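Local atomic coordinates of anthranilate synthase component I (Streptococcus pneumoniae serotype 4, PDB entry 5KCK), a protein that belongs to the anthranilate synthase large-component family, alpha-and-beta proteins with large antiparallel sheets, and forms a two-chain assembly here. Residues N47-I52 / V125-M130; L87-G92 / I394-A399; I94-Y99 / Y245-Y250; V141-L146 / K157-V162. One frame throughout, in Å; residues are numbered along the deposited sequence.

Contact 1: residues N47-I52 / V125-M130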
loop_
_atom_site.group_PDB
_atom_site.type_symbol
_atom_site.label_atom_id
_atom_site.label_comp_id
_atom_site.label_asym_id
_atom_site.label_seq_id
_atom_site.Cartn_x
_atom_site.Cartn_y
_atom_site.Cartn_z
ATOM N N ASN A 47 -15.492 -20.664 -10.679
ATOM C CA ASN A 47 -16.641 -21.261 -11.350
ATOM C C ASN A 47 -16.776 -20.815 -12.810
ATOM O O ASN A 47 -17.798 -20.255 -13.201
ATOM C CB ASN A 47 -17.923 -20.959 -10.583
ATOM C CG ASN A 47 -17.945 -21.607 -9.208
ATOM O OD1 ASN A 47 -17.522 -22.753 -9.042
ATOM N ND2 ASN A 47 -18.427 -20.869 -8.215
ATOM N N PRO A 48 -15.770 -21.082 -13.643
ATOM C CA PRO A 48 -15.827 -20.603 -15.028
ATOM C C PRO A 48 -16.952 -21.272 -15.804
ATOM O O PRO A 48 -17.303 -22.425 -15.558
ATOM C CB PRO A 48 -14.460 -20.997 -15.589
ATOM C CG PRO A 48 -14.114 -22.242 -14.826
ATOM C CD PRO A 48 -14.664 -22.033 -13.431
ATOM N N VAL A 49 -17.529 -20.521 -16.747
ATOM C CA VAL A 49 -18.567 -21.064 -17.620
ATOM C C VAL A 49 -17.966 -21.970 -18.694
ATOM O O VAL A 49 -18.565 -22.985 -19.073
ATOM C CB VAL A 49 -19.380 -19.911 -18.237
ATOM C CG1 VAL A 49 -20.391 -20.435 -19.267
ATOM C CG2 VAL A 49 -20.100 -19.143 -17.144
ATOM N N PHE A 50 -16.783 -21.618 -19.202
ATOM C CA PHE A 50 -16.116 -22.343 -20.278
ATOM C C PHE A 50 -14.649 -22.557 -19.956
ATOM O O PHE A 50 -14.000 -21.723 -19.310
ATOM C CB PHE A 50 -16.117 -21.604 -21.631
ATOM C CG PHE A 50 -17.462 -21.319 -22.176
ATOM C CD1 PHE A 50 -18.370 -22.342 -22.392
ATOM C CD2 PHE A 50 -17.807 -20.022 -22.522
ATOM C CE1 PHE A 50 -19.617 -22.073 -22.916
ATOM C CE2 PHE A 50 -19.048 -19.742 -23.045
ATOM C CZ PHE A 50 -19.958 -20.771 -23.248
ATOM N N GLU A 51 -14.131 -23.658 -20.484
ATOM C CA GLU A 51 -12.705 -23.900 -20.633
ATOM C C GLU A 51 -12.387 -23.921 -22.120
ATOM O O GLU A 51 -13.022 -24.659 -22.883
ATOM C CB GLU A 51 -12.306 -25.234 -19.996
ATOM C CG GLU A 51 -10.861 -25.610 -20.201
ATOM C CD GLU A 51 -10.558 -27.031 -19.750
ATOM O OE1 GLU A 51 -11.056 -27.985 -20.386
ATOM O OE2 GLU A 51 -9.820 -27.189 -18.756
ATOM N N ILE A 52 -11.422 -23.115 -22.537
ATOM C CA ILE A 52 -10.996 -23.080 -23.931
ATOM C C ILE A 52 -9.525 -23.445 -23.975
ATOM O O ILE A 52 -8.699 -22.814 -23.304
ATOM C CB ILE A 52 -11.250 -21.715 -24.578
ATOM C CG1 ILE A 52 -12.740 -21.395 -24.497
ATOM C CG2 ILE A 52 -10.754 -21.721 -26.025
ATOM C CD1 ILE A 52 -13.118 -20.096 -25.103
ATOM N N VAL A 125 -13.087 -19.136 -18.720
ATOM C CA VAL A 125 -13.955 -18.008 -19.058
ATOM C C VAL A 125 -14.925 -17.777 -17.906
ATOM O O VAL A 125 -15.716 -18.665 -17.573
ATOM C CB VAL A 125 -14.704 -18.258 -20.376
ATOM C CG1 VAL A 125 -15.511 -17.039 -20.759
ATOM C CG2 VAL A 125 -13.716 -18.641 -21.473
ATOM N N TYR A 126 -14.880 -16.582 -17.315
ATOM C CA TYR A 126 -15.531 -16.304 -16.037
ATOM C C TYR A 126 -16.560 -15.184 -16.131
ATOM O O TYR A 126 -16.311 -14.136 -16.746
ATOM C CB TYR A 126 -14.518 -15.888 -14.961
ATOM C CG TYR A 126 -13.463 -16.907 -14.625
ATOM C CD1 TYR A 126 -13.670 -17.855 -13.627
ATOM C CD2 TYR A 126 -12.245 -16.904 -15.286
ATOM C CE1 TYR A 126 -12.683 -18.782 -13.306
ATOM C CE2 TYR A 126 -11.265 -17.819 -14.982
ATOM C CZ TYR A 126 -11.483 -18.758 -13.993
ATOM O OH TYR A 126 -10.488 -19.666 -13.697
ATOM N N GLU A 127 -17.693 -15.393 -15.459
ATOM C CA GLU A 127 -18.639 -14.335 -15.126
ATOM C C GLU A 127 -18.842 -14.224 -13.620
ATOM O O GLU A 127 -19.726 -13.484 -13.173
ATOM C CB GLU A 127 -19.985 -14.567 -15.821
ATOM C CG GLU A 127 -20.578 -15.933 -15.543
ATOM C CD GLU A 127 -21.857 -16.188 -16.331
ATOM O OE1 GLU A 127 -22.013 -15.605 -17.434
ATOM O OE2 GLU A 127 -22.708 -16.961 -15.831
ATOM N N SER A 128 -18.041 -14.938 -12.832
ATOM C CA SER A 128 -18.080 -14.875 -11.375
ATOM C C SER A 128 -16.673 -14.569 -10.898
ATOM O O SER A 128 -15.762 -15.374 -11.113
ATOM C CB SER A 128 -18.570 -16.195 -10.768
ATOM O OG SER A 128 -19.747 -16.650 -11.414
ATOM N N TYR A 129 -16.496 -13.427 -10.243
ATOM C CA TYR A 129 -15.153 -12.981 -9.900
ATOM C C TYR A 129 -15.246 -11.840 -8.891
ATOM O O TYR A 129 -16.313 -11.263 -8.662
ATOM C CB TYR A 129 -14.388 -12.548 -11.161
ATOM C CG TYR A 129 -15.060 -11.397 -11.872
ATOM C CD1 TYR A 129 -16.119 -11.623 -12.750
ATOM C CD2 TYR A 129 -14.663 -10.088 -11.642
ATOM C CE1 TYR A 129 -16.751 -10.580 -13.400
ATOM C CE2 TYR A 129 -15.287 -9.031 -12.287
ATOM C CZ TYR A 129 -16.336 -9.289 -13.161
ATOM O OH TYR A 129 -16.971 -8.259 -13.801
HETATM N N MSE A 130 -14.107 -11.534 -8.283
HETATM C CA MSE A 130 -13.959 -10.395 -7.383
HETATM C C MSE A 130 -12.842 -9.514 -7.893
HETATM O O MSE A 130 -11.857 -10.018 -8.427
HETATM C CB MSE A 130 -13.601 -10.825 -5.962
HETATM C CG MSE A 130 -14.518 -11.800 -5.300
HETATM SE SE MSE A 130 -13.635 -12.394 -3.667
HETATM C CE MSE A 130 -13.369 -10.771 -2.815
HETATM O O HOH W 1 -18.038 -17.722 -13.919
#
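Pro48 packs alongside Tyr126, over one face of the phenol ring. Its CB sits 4.0 Å from the Tyr126 ring centroid, displaced toward the rim on the CE1 side, a CH-pi contact to which proline's carbon ring is well suited. Next come Val49 and Phe50, two residues set against the single Val125: a classic beta bulge. Val49 N approaches Val125 O at 2.7 Å, almost in line with its carbonyl, though the N-H is bent (136°), while Val125 N returns a 2.8 Å bond to Phe50 O. Branched Val125 crosses Phe50 obliquely, its CG2 3.8 Å from Phe50 CB, and Ile52 CD1 meets the same methyl. Glu127 CG lies between backbone N and carbonyl carbon (chi1 54°), and the extended chain beyond brings CD to 3.5 Å from Val49 CG2. Arg150 and Ser148 hold OE2 and Tyr147 N holds OE1, fixing the carboxylate. One water donates to Asn47 O and Ser128 OG and accepts from Glu127 N; Ser128 OG also hydrogen-bonds Glu143 OE1. The bulge interrupts the antiparallel pairing of strands 50-55 and 121-126. Helix 70-78 packs on Phe50, Ile52 and Val125, whereas Tyr126 OH hydrogen-bonds His25 O of the second subunit.

Contact 2: residues L87-G92 / I394-A399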
loop_
_atom_site.group_PDB
_atom_site.type_symbol
_atom_site.label_atom_id
_atom_site.label_comp_id
_atom_site.label_asym_id
_atom_site.label_seq_id
_atom_site.Cartn_x
_atom_site.Cartn_y
_atom_site.Cartn_z
ATOM N N LEU A 87 -14.194 -1.628 -14.030
ATOM C CA LEU A 87 -13.178 -2.429 -13.360
ATOM C C LEU A 87 -12.183 -2.963 -14.386
ATOM O O LEU A 87 -12.538 -3.160 -15.551
ATOM C CB LEU A 87 -13.825 -3.591 -12.610
ATOM C CG LEU A 87 -14.898 -3.214 -11.581
ATOM C CD1 LEU A 87 -15.657 -4.446 -11.091
ATOM C CD2 LEU A 87 -14.274 -2.462 -10.405
ATOM N N PRO A 88 -10.926 -3.200 -13.991
ATOM C CA PRO A 88 -9.909 -3.603 -14.987
ATOM C C PRO A 88 -10.276 -4.833 -15.811
ATOM O O PRO A 88 -10.000 -4.866 -17.023
ATOM C CB PRO A 88 -8.662 -3.852 -14.123
ATOM C CG PRO A 88 -9.181 -4.008 -12.714
ATOM C CD PRO A 88 -10.348 -3.081 -12.643
ATOM N N PHE A 89 -10.889 -5.846 -15.194
ATOM C CA PHE A 89 -11.176 -7.106 -15.881
ATOM C C PHE A 89 -12.622 -7.170 -16.368
ATOM O O PHE A 89 -12.864 -7.337 -17.566
ATOM C CB PHE A 89 -10.830 -8.290 -14.958
ATOM C CG PHE A 89 -11.281 -9.641 -15.470
ATOM C CD1 PHE A 89 -10.789 -10.158 -16.663
ATOM C CD2 PHE A 89 -12.175 -10.406 -14.733
ATOM C CE1 PHE A 89 -11.210 -11.406 -17.125
ATOM C CE2 PHE A 89 -12.586 -11.655 -15.181
ATOM C CZ PHE A 89 -12.104 -12.152 -16.384
ATOM N N GLY A 90 -13.591 -7.023 -15.471
ATOM C CA GLY A 90 -14.983 -7.010 -15.912
ATOM C C GLY A 90 -15.501 -8.284 -16.555
ATOM O O GLY A 90 -16.500 -8.241 -17.285
ATOM N N GLY A 91 -14.873 -9.420 -16.299
ATOM C CA GLY A 91 -15.355 -10.634 -16.955
ATOM C C GLY A 91 -14.589 -10.938 -18.226
ATOM O O GLY A 91 -14.056 -10.051 -18.901
ATOM N N GLY A 92 -14.529 -12.227 -18.557
ATOM C CA GLY A 92 -13.750 -12.675 -19.694
ATOM C C GLY A 92 -12.853 -13.868 -19.399
ATOM O O GLY A 92 -13.166 -14.676 -18.521
ATOM N N ILE A 394 0.900 -14.406 -20.502
ATOM C CA ILE A 394 0.024 -14.760 -19.392
ATOM C C ILE A 394 -0.777 -13.532 -18.987
ATOM O O ILE A 394 -0.214 -12.443 -18.816
ATOM C CB ILE A 394 0.822 -15.297 -18.184
ATOM C CG1 ILE A 394 1.629 -16.532 -18.573
ATOM C CG2 ILE A 394 -0.096 -15.663 -17.037
ATOM C CD1 ILE A 394 2.409 -17.130 -17.412
ATOM N N GLY A 395 -2.081 -13.709 -18.804
ATOM C CA GLY A 395 -2.898 -12.614 -18.323
ATOM C C GLY A 395 -4.371 -12.823 -18.594
ATOM O O GLY A 395 -4.866 -13.933 -18.389
ATOM N N TYR A 396 -5.081 -11.786 -19.053
ATOM C CA TYR A 396 -6.520 -11.891 -19.275
ATOM C C TYR A 396 -6.922 -11.251 -20.601
ATOM O O TYR A 396 -6.227 -10.389 -21.148
ATOM C CB TYR A 396 -7.332 -11.246 -18.134
ATOM C CG TYR A 396 -7.199 -9.734 -18.027
ATOM C CD1 TYR A 396 -7.981 -8.878 -18.813
ATOM C CD2 TYR A 396 -6.303 -9.161 -17.128
ATOM C CE1 TYR A 396 -7.851 -7.490 -18.712
ATOM C CE2 TYR A 396 -6.172 -7.778 -17.013
ATOM C CZ TYR A 396 -6.945 -6.953 -17.809
ATOM O OH TYR A 396 -6.811 -5.598 -17.685
ATOM N N LEU A 397 -8.076 -11.688 -21.103
ATOM C CA LEU A 397 -8.795 -11.039 -22.197
ATOM C C LEU A 397 -10.189 -10.697 -21.678
ATOM O O LEU A 397 -10.991 -11.594 -21.390
ATOM C CB LEU A 397 -8.871 -11.939 -23.429
ATOM C CG LEU A 397 -9.757 -11.443 -24.577
ATOM C CD1 LEU A 397 -9.101 -10.255 -25.309
ATOM C CD2 LEU A 397 -10.055 -12.590 -25.540
ATOM N N SER A 398 -10.471 -9.411 -21.544
ATOM C CA SER A 398 -11.740 -8.980 -20.988
ATOM C C SER A 398 -12.851 -9.049 -22.029
ATOM O O SER A 398 -12.625 -8.884 -23.232
ATOM C CB SER A 398 -11.632 -7.561 -20.448
ATOM O OG SER A 398 -12.879 -7.128 -19.954
ATOM N N ALA A 399 -14.071 -9.286 -21.540
ATOM C CA ALA A 399 -15.253 -9.282 -22.398
ATOM C C ALA A 399 -15.427 -7.960 -23.140
ATOM O O ALA A 399 -16.063 -7.925 -24.201
ATOM C CB ALA A 399 -16.494 -9.582 -21.560
HETATM O O HOH W 2 -12.182 -4.434 -19.166
#
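Phe89 and Tyr396 bury the most surface here and meet as an offset edge-to-face pair: the Phe89 edge is turned to the Tyr396 face, with the planes at 78° and the centroids 5.7 Å apart. The two side chains run past one another in opposite senses, and the closest approach is Phe89 CD1 to Tyr396 CD1 at 3.8 Å. A chi1 of 67° sets Tyr396 CG between its backbone N and carbonyl carbon, 3.9 Å from the same Phe89 CD1. Aromatic residues suit both places, since the C-H edge of one meets the pi face of the other. Gly91 N lies over one face of Phe89, toward the rim, and the ring also meets Tyr129 edge-to-face.

Ser398, the third main residue, turns a small hydroxyl into the loop. OG donates to Phe89 O, although the modelled separation is too short to be taken literally. A water donates to Ser398 OG at 2.9 Å and lies 3.1 Å from Pro88 O, linking loop and strand. Next to it Ala399 N gives Gly91 O a bond of 2.7 Å, nearly straight at the hydrogen. Gly92 forms an antiparallel non-hydrogen-bonded pair with Ser398 and brings its CA to 3.4 Å from Leu397 O; a CB on Gly92 would point toward 394-399 and clash with that oxygen.

Chemically, then, a loop without regular structure is fixed to a strand chiefly by Ala399 N on the buried Gly91 O, with the bond to Phe89 O doubtful in length, while the aromatic pair packs beside them.

Contact 3: residues I94-Y99 / Y245-Y250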
loop_
_atom_site.group_PDB
_atom_site.type_symbol
_atom_site.label_atom_id
_atom_site.label_comp_id
_atom_site.label_asym_id
_atom_site.label_seq_id
_atom_site.Cartn_x
_atom_site.Cartn_y
_atom_site.Cartn_z
ATOM N N ILE A 94 -9.162 -15.821 -18.490
ATOM C CA ILE A 94 -7.907 -15.741 -17.752
ATOM C C ILE A 94 -7.139 -17.022 -18.038
ATOM O O ILE A 94 -7.712 -18.117 -17.978
ATOM C CB ILE A 94 -8.152 -15.548 -16.242
ATOM C CG1 ILE A 94 -8.933 -14.246 -16.007
ATOM C CG2 ILE A 94 -6.835 -15.562 -15.442
ATOM C CD1 ILE A 94 -9.341 -14.031 -14.576
ATOM N N GLY A 95 -5.859 -16.887 -18.383
ATOM C CA GLY A 95 -5.076 -18.040 -18.811
ATOM C C GLY A 95 -3.785 -17.603 -19.469
ATOM O O GLY A 95 -3.267 -16.523 -19.183
ATOM N N PHE A 96 -3.268 -18.458 -20.352
ATOM C CA PHE A 96 -1.985 -18.201 -20.996
ATOM C C PHE A 96 -1.999 -18.655 -22.450
ATOM O O PHE A 96 -2.817 -19.475 -22.877
ATOM C CB PHE A 96 -0.819 -18.907 -20.286
ATOM C CG PHE A 96 -0.832 -20.391 -20.447
ATOM C CD1 PHE A 96 -1.522 -21.188 -19.549
ATOM C CD2 PHE A 96 -0.171 -20.998 -21.501
ATOM C CE1 PHE A 96 -1.544 -22.562 -19.693
ATOM C CE2 PHE A 96 -0.193 -22.373 -21.648
ATOM C CZ PHE A 96 -0.885 -23.154 -20.744
ATOM N N VAL A 97 -1.030 -18.130 -23.186
ATOM C CA VAL A 97 -0.723 -18.531 -24.550
ATOM C C VAL A 97 0.732 -18.984 -24.550
ATOM O O VAL A 97 1.633 -18.208 -24.201
ATOM C CB VAL A 97 -0.959 -17.377 -25.539
ATOM C CG1 VAL A 97 -0.516 -17.749 -26.926
ATOM C CG2 VAL A 97 -2.428 -17.008 -25.548
ATOM N N GLY A 98 0.959 -20.247 -24.890
ATOM C CA GLY A 98 2.308 -20.773 -24.872
ATOM C C GLY A 98 3.166 -20.183 -25.976
ATOM O O GLY A 98 2.678 -19.721 -27.004
ATOM N N TYR A 99 4.478 -20.197 -25.738
ATOM C CA TYR A 99 5.432 -19.724 -26.734
ATOM C C TYR A 99 5.177 -20.361 -28.089
ATOM O O TYR A 99 5.231 -19.688 -29.126
ATOM C CB TYR A 99 6.846 -20.031 -26.244
ATOM C CG TYR A 99 7.964 -19.812 -27.239
ATOM C CD1 TYR A 99 8.370 -20.836 -28.101
ATOM C CD2 TYR A 99 8.650 -18.610 -27.280
ATOM C CE1 TYR A 99 9.415 -20.651 -29.003
ATOM C CE2 TYR A 99 9.700 -18.417 -28.163
ATOM C CZ TYR A 99 10.075 -19.436 -29.025
ATOM O OH TYR A 99 11.107 -19.233 -29.903
ATOM N N TYR A 245 -2.453 -19.595 -11.077
ATOM C CA TYR A 245 -3.490 -20.227 -11.892
ATOM C C TYR A 245 -3.567 -21.706 -11.546
ATOM O O TYR A 245 -2.582 -22.429 -11.713
ATOM C CB TYR A 245 -3.209 -20.090 -13.389
ATOM C CG TYR A 245 -3.302 -18.704 -13.984
ATOM C CD1 TYR A 245 -3.671 -17.604 -13.220
ATOM C CD2 TYR A 245 -3.031 -18.505 -15.340
ATOM C CE1 TYR A 245 -3.753 -16.332 -13.789
ATOM C CE2 TYR A 245 -3.114 -17.248 -15.919
ATOM C CZ TYR A 245 -3.466 -16.167 -15.141
ATOM O OH TYR A 245 -3.542 -14.921 -15.726
ATOM N N ASP A 246 -4.734 -22.163 -11.104
ATOM C CA ASP A 246 -4.938 -23.578 -10.803
ATOM C C ASP A 246 -5.740 -24.202 -11.941
ATOM O O ASP A 246 -6.954 -24.018 -12.031
ATOM C CB ASP A 246 -5.647 -23.775 -9.468
ATOM C CG ASP A 246 -5.692 -25.245 -9.053
ATOM O OD1 ASP A 246 -5.243 -26.107 -9.842
ATOM O OD2 ASP A 246 -6.179 -25.547 -7.943
ATOM N N PHE A 247 -5.063 -24.971 -12.789
ATOM C CA PHE A 247 -5.735 -25.673 -13.869
ATOM C C PHE A 247 -6.135 -27.087 -13.476
ATOM O O PHE A 247 -6.591 -27.851 -14.330
ATOM C CB PHE A 247 -4.853 -25.688 -15.125
ATOM C CG PHE A 247 -4.691 -24.332 -15.774
ATOM C CD1 PHE A 247 -5.673 -23.828 -16.610
ATOM C CD2 PHE A 247 -3.558 -23.567 -15.549
ATOM C CE1 PHE A 247 -5.532 -22.586 -17.207
ATOM C CE2 PHE A 247 -3.408 -22.323 -16.151
ATOM C CZ PHE A 247 -4.403 -21.833 -16.977
ATOM N N GLY A 248 -5.984 -27.452 -12.207
ATOM C CA GLY A 248 -6.384 -28.772 -11.774
ATOM C C GLY A 248 -5.223 -29.737 -11.722
ATOM O O GLY A 248 -4.697 -30.016 -10.641
ATOM N N ASP A 249 -4.808 -30.262 -12.871
ATOM C CA ASP A 249 -3.668 -31.168 -12.889
ATOM C C ASP A 249 -2.341 -30.437 -13.073
ATOM O O ASP A 249 -1.291 -31.084 -13.068
ATOM C CB ASP A 249 -3.841 -32.243 -13.973
ATOM C CG ASP A 249 -4.045 -31.659 -15.357
ATOM O OD1 ASP A 249 -4.540 -30.517 -15.461
ATOM O OD2 ASP A 249 -3.716 -32.352 -16.343
ATOM N N TYR A 250 -2.360 -29.117 -13.231
ATOM C CA TYR A 250 -1.132 -28.340 -13.179
ATOM C C TYR A 250 -1.465 -26.931 -12.713
ATOM O O TYR A 250 -2.615 -26.485 -12.783
ATOM C CB TYR A 250 -0.389 -28.325 -14.526
ATOM C CG TYR A 250 -1.050 -27.537 -15.635
ATOM C CD1 TYR A 250 -2.089 -28.083 -16.375
ATOM C CD2 TYR A 250 -0.610 -26.253 -15.968
ATOM C CE1 TYR A 250 -2.692 -27.369 -17.403
ATOM C CE2 TYR A 250 -1.203 -25.531 -17.004
ATOM C CZ TYR A 250 -2.247 -26.097 -17.715
ATOM O OH TYR A 250 -2.864 -25.404 -18.735
#
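Tyr250 OH is the polar atom on which this contact converges. It is hydrogen-bonded to His122 ND1, lies in the plane of the Phe96 ring 3.3 Å from Phe96 CE1, and stands above one face of Phe247, toward the rim. Phe96 and Tyr250 reach toward each other, tip to tip, so the phenol oxygen meets ring C-H groups at an edge, where their slight positive charge probably favours it. A chi2 of -89° sets Phe96 CD1 3.9 Å from Phe247 CZ. The Phe96 ring thereby directs its edge at the face of Phe247, with centroids 5.8 Å apart and planes at 88°, an offset edge-to-face pair.

Tyr245 works along the other end. Ile94 crosses it at about a right angle and sets CG2 3.4 Å from Tyr245 CZ. Gly95 O meets the ring edge, 3.3 Å from Tyr245 CE2, and Phe247 CZ is near Gly95 CA.

The aromatic residues are presented by a tight turn. Asp246 OD1 accepts from Gly248 N at 2.8 Å, from above the carboxylate plane, forming an Asx turn, and Phe247 N donates to Tyr250 O. Gly248 suits the turn because its phi is positive (97°).

This turn links strands 242-246 and 250-254, and its rings lean on strand 92-97. Strand 92-97 runs between strands 121-126 and 393-398, which add His122 and Ile394 to the packing, and Tyr245 pairs with a strand of the second subunit, carrying the sheet of 242-246 across the interface.

Contact 4: residues V141-L146 / K157-V162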
loop_
_atom_site.group_PDB
_atom_site.type_symbol
_atom_site.label_atom_id
_atom_site.label_comp_id
_atom_site.label_asym_id
_atom_site.label_seq_id
_atom_site.Cartn_x
_atom_site.Cartn_y
_atom_site.Cartn_z
ATOM N N VAL A 141 -17.540 -7.773 -5.502
ATOM C CA VAL A 141 -17.882 -9.177 -5.701
ATOM C C VAL A 141 -18.967 -9.231 -6.763
ATOM O O VAL A 141 -20.068 -8.710 -6.554
ATOM C CB VAL A 141 -18.340 -9.839 -4.394
ATOM C CG1 VAL A 141 -18.554 -11.337 -4.604
ATOM C CG2 VAL A 141 -17.313 -9.588 -3.288
ATOM N N ILE A 142 -18.670 -9.869 -7.896
ATOM C CA ILE A 142 -19.479 -9.743 -9.107
ATOM C C ILE A 142 -20.007 -11.110 -9.522
ATOM O O ILE A 142 -19.253 -12.085 -9.576
ATOM C CB ILE A 142 -18.674 -9.121 -10.263
ATOM C CG1 ILE A 142 -18.043 -7.783 -9.841
ATOM C CG2 ILE A 142 -19.552 -8.988 -11.514
ATOM C CD1 ILE A 142 -18.995 -6.623 -9.852
ATOM N N GLU A 143 -21.300 -11.168 -9.836
ATOM C CA GLU A 143 -21.899 -12.282 -10.557
ATOM C C GLU A 143 -22.604 -11.693 -11.767
ATOM O O GLU A 143 -23.479 -10.837 -11.609
ATOM C CB GLU A 143 -22.885 -13.061 -9.673
ATOM C CG GLU A 143 -22.238 -13.809 -8.512
ATOM C CD GLU A 143 -21.461 -15.054 -8.959
ATOM O OE1 GLU A 143 -21.717 -15.560 -10.077
ATOM O OE2 GLU A 143 -20.599 -15.534 -8.186
ATOM N N ASP A 144 -22.224 -12.142 -12.964
ATOM C CA ASP A 144 -22.686 -11.545 -14.213
ATOM C C ASP A 144 -23.281 -12.627 -15.109
ATOM O O ASP A 144 -23.067 -13.821 -14.892
ATOM C CB ASP A 144 -21.527 -10.832 -14.920
ATOM C CG ASP A 144 -21.992 -9.714 -15.824
ATOM O OD1 ASP A 144 -22.903 -9.954 -16.645
ATOM O OD2 ASP A 144 -21.440 -8.595 -15.715
ATOM N N ALA A 145 -24.055 -12.209 -16.118
ATOM C CA ALA A 145 -24.715 -13.154 -17.019
ATOM C C ALA A 145 -24.197 -13.073 -18.454
ATOM O O ALA A 145 -24.898 -13.489 -19.380
ATOM C CB ALA A 145 -26.229 -12.951 -16.996
ATOM N N LEU A 146 -22.965 -12.590 -18.637
ATOM C CA LEU A 146 -22.355 -12.425 -19.957
ATOM C C LEU A 146 -22.460 -13.675 -20.818
ATOM O O LEU A 146 -22.806 -13.601 -21.999
ATOM C CB LEU A 146 -20.874 -12.066 -19.797
ATOM C CG LEU A 146 -20.503 -10.696 -19.263
ATOM C CD1 LEU A 146 -19.010 -10.629 -19.047
ATOM C CD2 LEU A 146 -20.950 -9.655 -20.262
ATOM N N LYS A 157 -28.462 -15.522 -5.974
ATOM C CA LYS A 157 -28.158 -16.727 -5.205
ATOM C C LYS A 157 -26.664 -17.022 -5.212
ATOM O O LYS A 157 -26.084 -17.354 -4.172
ATOM C CB LYS A 157 -28.933 -17.929 -5.744
ATOM C CG LYS A 157 -30.287 -18.135 -5.097
ATOM C CD LYS A 157 -30.951 -19.417 -5.596
ATOM C CE LYS A 157 -30.327 -20.662 -4.972
ATOM N NZ LYS A 157 -30.784 -20.863 -3.564
ATOM N N SER A 158 -26.027 -16.928 -6.385
ATOM C CA SER A 158 -24.592 -17.174 -6.461
ATOM C C SER A 158 -23.834 -16.193 -5.583
ATOM O O SER A 158 -22.904 -16.575 -4.860
ATOM C CB SER A 158 -24.111 -17.073 -7.909
ATOM O OG SER A 158 -24.727 -18.054 -8.721
ATOM N N LEU A 159 -24.240 -14.927 -5.617
ATOM C CA LEU A 159 -23.561 -13.910 -4.828
ATOM C C LEU A 159 -23.716 -14.185 -3.338
ATOM O O LEU A 159 -22.747 -14.078 -2.576
ATOM C CB LEU A 159 -24.110 -12.535 -5.204
ATOM C CG LEU A 159 -23.496 -11.266 -4.621
ATOM C CD1 LEU A 159 -21.994 -11.226 -4.871
ATOM C CD2 LEU A 159 -24.187 -10.039 -5.231
ATOM N N ASN A 160 -24.927 -14.560 -2.904
ATOM C CA ASN A 160 -25.139 -14.855 -1.490
ATOM C C ASN A 160 -24.269 -16.017 -1.037
ATOM O O ASN A 160 -23.743 -16.006 0.082
ATOM C CB ASN A 160 -26.613 -15.154 -1.219
ATOM C CG ASN A 160 -27.480 -13.917 -1.281
ATOM O OD1 ASN A 160 -27.031 -12.813 -0.976
ATOM N ND2 ASN A 160 -28.732 -14.096 -1.675
ATOM N N GLN A 161 -24.090 -17.020 -1.902
ATOM C CA GLN A 161 -23.259 -18.166 -1.543
ATOM C C GLN A 161 -21.795 -17.767 -1.399
ATOM O O GLN A 161 -21.122 -18.199 -0.457
ATOM C CB GLN A 161 -23.423 -19.281 -2.577
ATOM C CG GLN A 161 -24.763 -20.004 -2.463
ATOM C CD GLN A 161 -25.077 -20.897 -3.659
ATOM O OE1 GLN A 161 -24.455 -20.784 -4.717
ATOM N NE2 GLN A 161 -26.050 -21.790 -3.491
ATOM N N VAL A 162 -21.286 -16.946 -2.320
ATOM C CA VAL A 162 -19.909 -16.461 -2.210
ATOM C C VAL A 162 -19.712 -15.724 -0.890
ATOM O O VAL A 162 -18.742 -15.965 -0.161
ATOM C CB VAL A 162 -19.554 -15.560 -3.408
ATOM C CG1 VAL A 162 -18.199 -14.916 -3.194
ATOM C CG2 VAL A 162 -19.564 -16.364 -4.702
#
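Val141 and Leu159 make the tight part of this contact, with Val141 CG1 only 3.5 Å from Leu159 CD1, closer than usual van der Waals spacing. Val162 passes Val141 in the opposite sense, its CG1 3.9 Å from Val141 CG1. Compact branched residues suit this surface, because strand 141-144 and helix 157-162 approach to 8.3 Å between axes and run nearly antiparallel, at 152°.

Toward Ser158 the contact is more polar. Glu143 bends at chi2 (-73°), which brings CD to 3.5 Å from Ser158 CB, while Glu143 OE2 lies 3.7 Å from Val162 CG2. The small serine admits the carboxylate, and its own hydroxyl bonds to Ala154 O within the helix. The loose side is the exposed face of the helix, occupied by Lys157, Asn160 and Gln161. Residues 141-144 also pair with a strand of the second subunit, so the sheet runs on across the interface.

No hydrogen bond joins the two segments; van der Waals packing joins them, around the buried acid Glu143. Its charge is answered elsewhere: OE1 forms a salt bridge with Arg150 and is hydrogen-bonded to Ser128 OG, which probably favours the ionised form despite burial.

In the fold
Contacts 1, 2 and 3 share the large antiparallel sheet. Contacts 1 and 2 have centres about 11 Å apart and are stitched by a probable hydrogen bond from Tyr126 N to Gly92 O, 2.8 Å. Contact 3 continues from contact 2 through Gly395 N and Gly95 O, 3.1 Å apart. Contact 4 belongs to a smaller sheet, yet its centre is also about 11 Å from that of contact 1, because strand 128-133 neighbours strand 138-144. It touches contact 2 where Ala399 CB lies 3.7 Å from Leu146 CD1. Contacts 3 and 4 do not touch, their nearest atoms being about 11 Å apart. A glycerol, probably from the crystallisation liquor, hydrogen-bonds Gly248 O of contact 3, about 6 Å from the Tyr250 side chain.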